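Local structure of haloacid delahogenase-like family hydrolase (2PKE) at residues I80-A83 and I84-E88. The protein is a magnesium-binding hydrolase of the haloacid dehalogenase superfamily that probably acts as a phosphatase. Residues are numbered along the deposited sequence; the frame is centred on the assembly and turned at random.
Sequences IETA and IELTE
Ala-83 O is gripped twice by Thr-87, through the backbone N at 3.0 Å and through the hydroxyl OG1 at 2.8 Å, where helix 72-86 ends in a Schellman motif. The two donors reach the oxygen from opposite faces of the carbonyl plane. The hydroxyl reaches it because OG1 sits between Thr-87's own N and carbonyl carbon (chi1 68°), turned back toward the last helical turn. The same OG1 also accepts a hydrogen bond from Ile-91 N, so it ties the helix end to the chain that follows. Thr-87 is the first residue to leave helical geometry; Glu-88, with positive phi, is the C-prime residue, and its N bonds Glu-85 O at 3.2 Å, while Ala-89 N closes the motif on Ile-84 O.

Before this cap the i to i+4 ladder runs on, its shortest rung being Leu-86 N to Thr-82 O at 2.8 Å. On that side the methyl CG2 of Thr-82 lies alongside Leu-86, 3.6 Å from its CD1; chi1 of -54° leaves OG1 beside the backbone N, where it bonds Ser-78 O one turn back, and sets CG2 anti to that N. Thr-82 packs on Phe-38 and Leu-86 on Leu-42, both of helix 28-42, within the helical part of the chain remote from the magnesium site. Ile-80 and Ile-84 form another i to i+4 pair and run alongside each other in the same direction. Ile-80 also meets Ile-96 of the second subunit, and the carboxylate of Glu-81 makes a salt bridge to Arg-104 and a hydrogen bond to Gln-97, both of the second subunit. Between the isoleucines the touch is methyl on methyl, Ile-80 CG2 to Ile-84 CD1 at 3.7 Å.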
ATOM      1  N   ILE A  80      18.637  10.671  -0.921  1.00 15.92           N
ATOM      2  CA  ILE A  80      19.751  10.420  -1.848  1.00 19.64           C
ATOM      3  C   ILE A  80      19.851  11.650  -2.768  1.00 22.07           C
ATOM      4  O   ILE A  80      20.939  12.257  -2.970  1.00 21.65           O
ATOM      5  CB  ILE A  80      19.589   9.078  -2.661  1.00 20.72           C
ATOM      6  CG1 ILE A  80      19.876   7.848  -1.760  1.00 22.68           C
ATOM      7  CG2 ILE A  80      20.525   9.080  -3.893  1.00 18.67           C
ATOM      8  CD1 ILE A  80      19.189   6.522  -2.185  1.00 19.24           C
ATOM      9  N   GLU A  81      18.696  12.024  -3.296  1.00 20.77           N
ATOM     10  CA  GLU A  81      18.582  13.140  -4.224  1.00 23.56           C
ATOM     11  C   GLU A  81      19.054  14.439  -3.577  1.00 20.67           C
ATOM     12  O   GLU A  81      19.798  15.216  -4.165  1.00 21.99           O
ATOM     13  CB  GLU A  81      17.133  13.190  -4.696  1.00 24.85           C
ATOM     14  CG  GLU A  81      16.887  13.868  -5.995  1.00 39.40           C
ATOM     15  CD  GLU A  81      15.627  13.338  -6.685  1.00 47.89           C
ATOM     16  OE1 GLU A  81      14.553  13.277  -6.038  1.00 43.22           O
ATOM     17  OE2 GLU A  81      15.722  12.974  -7.877  1.00 50.67           O
ATOM     18  N   THR A  82      18.643  14.662  -2.341  1.00 21.99           N
ATOM     19  CA  THR A  82      19.075  15.844  -1.584  1.00 21.08           C
ATOM     20  C   THR A  82      20.586  15.896  -1.330  1.00 21.00           C
ATOM     21  O   THR A  82      21.209  16.974  -1.439  1.00 24.14           O
ATOM     22  CB  THR A  82      18.398  15.890  -0.221  1.00 21.61           C
ATOM     23  OG1 THR A  82      16.971  15.802  -0.361  1.00 18.74           O
ATOM     24  CG2 THR A  82      18.728  17.182   0.491  1.00 16.53           C
ATOM     25  N   ALA A  83      21.183  14.752  -0.952  1.00 20.90           N
ATOM     26  CA  ALA A  83      22.651  14.674  -0.700  1.00 17.93           C
ATOM     27  C   ALA A  83      23.476  14.943  -1.932  1.00 18.93           C
ATOM     28  O   ALA A  83      24.529  15.610  -1.857  1.00 16.39           O
ATOM     29  CB  ALA A  83      23.034  13.318  -0.118  1.00 16.28           C
ATOM     30  N   ILE A  84      23.025  14.424  -3.065  1.00 17.50           N
ATOM     31  CA  ILE A  84      23.710  14.639  -4.311  1.00 19.61           C
ATOM     32  C   ILE A  84      23.674  16.143  -4.648  1.00 19.27           C
ATOM     33  O   ILE A  84      24.685  16.718  -5.091  1.00 16.61           O
ATOM     34  CB  ILE A  84      23.150  13.720  -5.438  1.00 18.06           C
ATOM     35  CG1 ILE A  84      23.497  12.259  -5.120  1.00 20.44           C
ATOM     36  CG2 ILE A  84      23.811  14.027  -6.757  1.00 12.48           C
ATOM     37  CD1 ILE A  84      22.765  11.213  -5.935  1.00 21.62           C
ATOM     38  N   GLU A  85      22.533  16.776  -4.424  1.00 19.61           N
ATOM     39  CA  GLU A  85      22.411  18.243  -4.592  1.00 22.13           C
ATOM     40  C   GLU A  85      23.268  19.047  -3.648  1.00 20.50           C
ATOM     41  O   GLU A  85      23.995  19.969  -4.069  1.00 18.74           O
ATOM     42  CB  GLU A  85      20.977  18.713  -4.353  1.00 26.09           C
ATOM     43  CG  GLU A  85      19.979  18.222  -5.361  1.00 34.02           C
ATOM     44  CD  GLU A  85      20.218  18.794  -6.724  1.00 46.64           C
ATOM     45  OE1 GLU A  85      20.502  20.012  -6.828  1.00 54.78           O
ATOM     46  OE2 GLU A  85      20.138  18.009  -7.695  1.00 61.43           O
ATOM     47  N   LEU A  86      23.123  18.750  -2.365  1.00 20.07           N
ATOM     48  CA  LEU A  86      23.817  19.483  -1.328  1.00 20.24           C
ATOM     49  C   LEU A  86      25.330  19.425  -1.493  1.00 20.76           C
ATOM     50  O   LEU A  86      25.998  20.431  -1.259  1.00 22.52           O
ATOM     51  CB  LEU A  86      23.445  18.973   0.062  1.00 21.13           C
ATOM     52  CG  LEU A  86      22.092  19.395   0.601  1.00 18.02           C
ATOM     53  CD1 LEU A  86      21.708  18.566   1.864  1.00 20.14           C
ATOM     54  CD2 LEU A  86      22.095  20.875   0.877  1.00 24.26           C
ATOM     55  N   THR A  87      25.859  18.253  -1.869  1.00 20.87           N
ATOM     56  CA  THR A  87      27.303  18.056  -2.007  1.00 21.75           C
ATOM     57  C   THR A  87      27.801  18.278  -3.439  1.00 20.65           C
ATOM     58  O   THR A  87      28.972  17.994  -3.733  1.00 19.69           O
ATOM     59  CB  THR A  87      27.722  16.657  -1.568  1.00 22.01           C
ATOM     60  OG1 THR A  87      27.208  15.697  -2.500  1.00 20.81           O
ATOM     61  CG2 THR A  87      27.189  16.336  -0.140  1.00 23.38           C
ATOM     62  N   GLU A  88      26.932  18.832  -4.296  1.00 21.66           N
ATOM     63  CA  GLU A  88      27.237  19.102  -5.714  1.00 21.08           C
ATOM     64  C   GLU A  88      27.811  17.840  -6.355  1.00 20.01           C
ATOM     65  O   GLU A  88      28.877  17.880  -6.967  1.00 20.52           O
ATOM     66  CB  GLU A  88      28.209  20.290  -5.888  1.00 21.30           C
ATOM     67  CG  GLU A  88      27.739  21.667  -5.322  1.00 26.55           C
ATOM     68  CD  GLU A  88      26.471  22.214  -5.996  1.00 34.16           C
ATOM     69  OE1 GLU A  88      26.113  21.730  -7.096  1.00 34.75           O
ATOM     70  OE2 GLU A  88      25.826  23.130  -5.426  1.00 27.74           O
TER